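Local coordinates for protein peroxiredoxin 5 (Alvinella pompejana, PDB 2XHF) that probably reduces hydrogen peroxide and organic hydroperoxides as a thiol-dependent antioxidant enzyme of the peroxiredoxin 5 type, in the thioredoxin-like superfamily, at residues L157-L160 with L161-R165; L66-Y69 with D70-K73. One frame throughout, in Å; residues are numbered along the deposited sequence.

Contact 1: L157-L160 with L161-R165; sequences LACL and LSIQR
L157 and L161 meet one turn apart on the C-terminal helix 156-165, which packs against the central sheet of the thioredoxin-like fold. Backbone bonding is the regular i to i+4 pattern. The N of L161 lies 3.1 Å from O of L157, the N of I163 reaches O of C159, and the N of Q164 comes to 2.9 Å from O of L160, whereas S162 N to A158 O is weak at 3.4 Å. A water bridges the same two residues: it donates to A158 O at 2.7 Å and is also hydrogen-bonded to S162 OG.

Apolar packing follows two sides of the helix. On the exposed one, CG of L157 stands anti to its backbone N (chi1 175°), and CD1 swings forward to 3.9 Å from CG of L161. On the buried one, C159 SG and I163 CD1 approach to 4.3 Å; both side chains also touch L139 of strand 136-141 and F72 of helix 69-74, which places this side in the core.

L160 and Q164 form a mixed pair. The glutamine chain runs extended beyond CG (chi2 -172°), with its CG beside L160 O, and brings its amide NE2 to 3.7 Å from the methyl CD1 of L160.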
loop_
_atom_site.group_PDB
_atom_site.type_symbol
_atom_site.label_atom_id
_atom_site.label_comp_id
_atom_site.label_asym_id
_atom_site.label_seq_id
_atom_site.Cartn_x
_atom_site.Cartn_y
_atom_site.Cartn_z
ATOM N N LEU A 157 -25.976 -3.927 -5.235
ATOM C CA LEU A 157 -27.267 -4.448 -5.659
ATOM C C LEU A 157 -27.152 -5.913 -6.048
ATOM O O LEU A 157 -27.976 -6.761 -5.660
ATOM C CB LEU A 157 -27.772 -3.624 -6.834
ATOM C CG LEU A 157 -29.067 -4.131 -7.459
ATOM C CD1 LEU A 157 -30.122 -4.332 -6.383
ATOM C CD2 LEU A 157 -29.543 -3.188 -8.546
ATOM N N ALA A 158 -26.143 -6.218 -6.846
ATOM C CA ALA A 158 -25.986 -7.580 -7.317
ATOM C C ALA A 158 -25.948 -8.483 -6.094
ATOM O O ALA A 158 -26.542 -9.567 -6.057
ATOM C CB ALA A 158 -24.713 -7.717 -8.135
ATOM N N CYS A 159 -25.246 -8.007 -5.077
ATOM C CA CYS A 159 -25.094 -8.759 -3.864
ATOM C C CYS A 159 -26.442 -9.022 -3.134
ATOM O O CYS A 159 -26.750 -10.148 -2.709
ATOM C CB CYS A 159 -24.099 -8.016 -2.958
ATOM S SG CYS A 159 -23.654 -8.846 -1.493
ATOM N N LEU A 160 -27.248 -7.984 -3.000
ATOM C CA LEU A 160 -28.525 -8.113 -2.313
ATOM C C LEU A 160 -29.509 -9.070 -3.004
ATOM O O LEU A 160 -30.232 -9.822 -2.340
ATOM C CB LEU A 160 -29.164 -6.739 -2.162
ATOM C CG LEU A 160 -30.512 -6.751 -1.448
ATOM C CD1 LEU A 160 -30.390 -7.356 -0.051
ATOM C CD2 LEU A 160 -31.035 -5.334 -1.387
ATOM N N LEU A 161 -29.576 -9.025 -4.327
ATOM C CA LEU A 161 -30.546 -9.851 -5.041
ATOM C C LEU A 161 -30.249 -11.323 -4.841
ATOM O O LEU A 161 -31.161 -12.122 -4.659
ATOM C CB LEU A 161 -30.579 -9.498 -6.525
ATOM C CG LEU A 161 -31.027 -8.065 -6.809
ATOM C CD1 LEU A 161 -30.945 -7.800 -8.293
ATOM C CD2 LEU A 161 -32.423 -7.819 -6.288
ATOM N N SER A 162 -28.963 -11.674 -4.793
ATOM C CA SER A 162 -28.566 -13.063 -4.563
ATOM C C SER A 162 -28.977 -13.503 -3.169
ATOM O O SER A 162 -29.506 -14.586 -2.963
ATOM C CB SER A 162 -27.057 -13.228 -4.730
ATOM O OG SER A 162 -26.688 -13.149 -6.092
ATOM N N ILE A 163 -28.736 -12.642 -2.201
ATOM C CA ILE A 163 -29.173 -12.925 -0.850
ATOM C C ILE A 163 -30.679 -13.193 -0.832
ATOM O O ILE A 163 -31.135 -14.174 -0.245
ATOM C CB ILE A 163 -28.807 -11.763 0.078
ATOM C CG1 ILE A 163 -27.299 -11.797 0.346
ATOM C CG2 ILE A 163 -29.564 -11.848 1.392
ATOM C CD1 ILE A 163 -26.777 -10.546 0.998
ATOM N N GLN A 164 -31.450 -12.341 -1.497
ATOM C CA GLN A 164 -32.906 -12.479 -1.442
ATOM C C GLN A 164 -33.444 -13.734 -2.138
ATOM O O GLN A 164 -34.479 -14.265 -1.730
ATOM C CB GLN A 164 -33.568 -11.205 -1.962
ATOM C CG GLN A 164 -33.266 -10.054 -1.031
ATOM C CD GLN A 164 -34.021 -8.801 -1.352
ATOM O OE1 GLN A 164 -34.546 -8.650 -2.448
ATOM N NE2 GLN A 164 -34.075 -7.878 -0.394
ATOM N N ARG A 165 -32.738 -14.216 -3.157
ATOM C CA ARG A 165 -33.127 -15.462 -3.824
ATOM C C ARG A 165 -33.162 -16.620 -2.820
ATOM O O ARG A 165 -33.887 -17.609 -2.996
ATOM C CB ARG A 165 -32.154 -15.813 -4.956
ATOM C CG ARG A 165 -32.207 -14.905 -6.185
ATOM C CD ARG A 165 -33.591 -14.832 -6.814
ATOM N NE ARG A 165 -34.199 -16.135 -7.082
ATOM C CZ ARG A 165 -34.071 -16.824 -8.214
ATOM N NH1 ARG A 165 -33.339 -16.357 -9.219
ATOM N NH2 ARG A 165 -34.688 -17.988 -8.350
HETATM O O HOH W 1 -27.167 -10.977 -8.302
#

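Contact 2: L66-Y69 with D70-K73; sequences LSLY and DKFK
L68 lays its CB over one face of the F72 ring, 4.0 Å from the centroid and 25° off the ring normal, a CH-pi contact displaced toward the rim. The ring's CE2 and CZ are the atoms nearest that CB. F72 has CG anti to its own carbonyl carbon (chi1 -66°), a setting that turns the ring back along the helix and also places L68 O over a ring face, with CD2 3.4 Å from that oxygen. Two backbone hydrogen bonds accompany it: F72 N donates to L68 O at 3.0 Å, and K73 N to Y69 O.

These bonds open helix 69-74, for which L68 is the N-cap residue; it is also where helix 62-67 loses helical geometry, so the site is a break between two consecutive helices. Waters span the break, water 2 from S67 O to K71 N and water 3 from S67 O to both N and OD2 of D70.

Y69 and K73 approach across one turn. The lysine leaves its backbone extended, then bends at chi3 and chi4, bringing CE to 3.6 Å from CE2 of the tyrosine. The same bend carries NZ back to D70 OD1 at 3.2 Å, a salt bridge whose hydrogen bond is weak. D70 OD1 in turn lies 3.7 Å from CD2 of Y69, the carboxylate and ring planes being 63° apart.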
loop_
_atom_site.group_PDB
_atom_site.type_symbol
_atom_site.label_atom_id
_atom_site.label_comp_id
_atom_site.label_asym_id
_atom_site.label_seq_id
_atom_site.Cartn_x
_atom_site.Cartn_y
_atom_site.Cartn_z
ATOM N N LEU A 66 -22.224 -0.095 1.493
ATOM C CA LEU A 66 -22.501 0.622 2.724
ATOM C C LEU A 66 -23.962 1.041 2.788
ATOM O O LEU A 66 -24.619 0.943 3.846
ATOM C CB LEU A 66 -21.587 1.839 2.848
ATOM C CG LEU A 66 -20.112 1.492 3.071
ATOM C CD1 LEU A 66 -19.263 2.746 3.044
ATOM C CD2 LEU A 66 -19.900 0.746 4.398
ATOM N N SER A 67 -24.489 1.476 1.653
ATOM C CA SER A 67 -25.877 1.950 1.614
ATOM C C SER A 67 -26.857 0.803 1.897
ATOM O O SER A 67 -27.938 1.032 2.440
ATOM C CB SER A 67 -26.192 2.618 0.277
ATOM O OG SER A 67 -26.374 1.663 -0.754
ATOM N N LEU A 68 -26.456 -0.420 1.549
ATOM C CA LEU A 68 -27.303 -1.596 1.722
ATOM C C LEU A 68 -27.051 -2.362 3.010
ATOM O O LEU A 68 -27.606 -3.435 3.204
ATOM C CB LEU A 68 -27.142 -2.523 0.516
ATOM C CG LEU A 68 -27.700 -1.947 -0.781
ATOM C CD1 LEU A 68 -27.323 -2.835 -1.944
ATOM C CD2 LEU A 68 -29.213 -1.793 -0.679
ATOM N N TYR A 69 -26.220 -1.815 3.888
ATOM C CA TYR A 69 -25.847 -2.524 5.107
ATOM C C TYR A 69 -27.042 -3.070 5.900
ATOM O O TYR A 69 -27.052 -4.230 6.276
ATOM C CB TYR A 69 -25.004 -1.623 5.998
ATOM C CG TYR A 69 -24.616 -2.269 7.308
ATOM C CD1 TYR A 69 -23.574 -3.178 7.377
ATOM C CD2 TYR A 69 -25.311 -1.988 8.462
ATOM C CE1 TYR A 69 -23.242 -3.789 8.570
ATOM C CE2 TYR A 69 -24.987 -2.586 9.667
ATOM C CZ TYR A 69 -23.952 -3.470 9.719
ATOM O OH TYR A 69 -23.649 -4.041 10.925
ATOM N N ASP A 70 -28.050 -2.252 6.146
ATOM C CA ASP A 70 -29.193 -2.729 6.931
ATOM C C ASP A 70 -30.016 -3.796 6.177
ATOM O O ASP A 70 -30.573 -4.697 6.790
ATOM C CB ASP A 70 -30.065 -1.562 7.396
ATOM C CG ASP A 70 -29.412 -0.743 8.518
ATOM O OD1 ASP A 70 -28.842 -1.334 9.472
ATOM O OD2 ASP A 70 -29.470 0.506 8.426
ATOM N N LYS A 71 -30.042 -3.739 4.851
ATOM C CA LYS A 71 -30.678 -4.793 4.064
ATOM C C LYS A 71 -29.935 -6.120 4.179
ATOM O O LYS A 71 -30.547 -7.178 4.317
ATOM C CB LYS A 71 -30.758 -4.392 2.592
ATOM C CG LYS A 71 -31.598 -3.188 2.331
ATOM C CD LYS A 71 -33.051 -3.407 2.729
ATOM C CE LYS A 71 -33.758 -4.416 1.825
ATOM N NZ LYS A 71 -35.220 -4.587 2.139
ATOM N N PHE A 72 -28.609 -6.070 4.124
ATOM C CA PHE A 72 -27.801 -7.263 4.301
ATOM C C PHE A 72 -28.038 -7.805 5.714
ATOM O O PHE A 72 -28.257 -9.003 5.918
ATOM C CB PHE A 72 -26.328 -6.921 4.120
ATOM C CG PHE A 72 -25.942 -6.491 2.718
ATOM C CD1 PHE A 72 -26.494 -7.074 1.591
ATOM C CD2 PHE A 72 -24.970 -5.528 2.536
ATOM C CE1 PHE A 72 -26.101 -6.676 0.318
ATOM C CE2 PHE A 72 -24.582 -5.136 1.272
ATOM C CZ PHE A 72 -25.148 -5.715 0.166
ATOM N N LYS A 73 -28.015 -6.908 6.687
ATOM C CA LYS A 73 -28.201 -7.270 8.073
ATOM C C LYS A 73 -29.570 -7.924 8.344
ATOM O O LYS A 73 -29.643 -8.867 9.113
ATOM C CB LYS A 73 -27.943 -6.052 8.972
ATOM C CG LYS A 73 -28.134 -6.338 10.447
ATOM C CD LYS A 73 -27.482 -5.302 11.327
ATOM C CE LYS A 73 -28.016 -3.908 11.111
ATOM N NZ LYS A 73 -29.465 -3.780 11.376
HETATM O O HOH W 2 -29.647 -0.725 3.930
HETATM O O HOH W 3 -27.836 0.861 5.603
#

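How the contacts relate
Contact 2 comes first along the chain, at the junction of helices 62-67 and 69-74, and contact 1 follows much later on the C-terminal helix 156-165; strands 79-84 and 136-141 of the mixed five-stranded sheet lie between them in sequence. Their centres are about 11 Å apart, and their side chains touch directly. F72 of contact 2 makes the closest approach to contact 1: its CD1 is 3.5 Å from CD1 of I163, and its CE1 is 3.7 Å from SG of C159. Since F72 also touches I80 and C159 also touches L139, both helical segments pack on the same sheet. Helix 69-74, with L68 at its N-cap, and the chain's last helix thus pack side by side on the sheet of the thioredoxin-like fold.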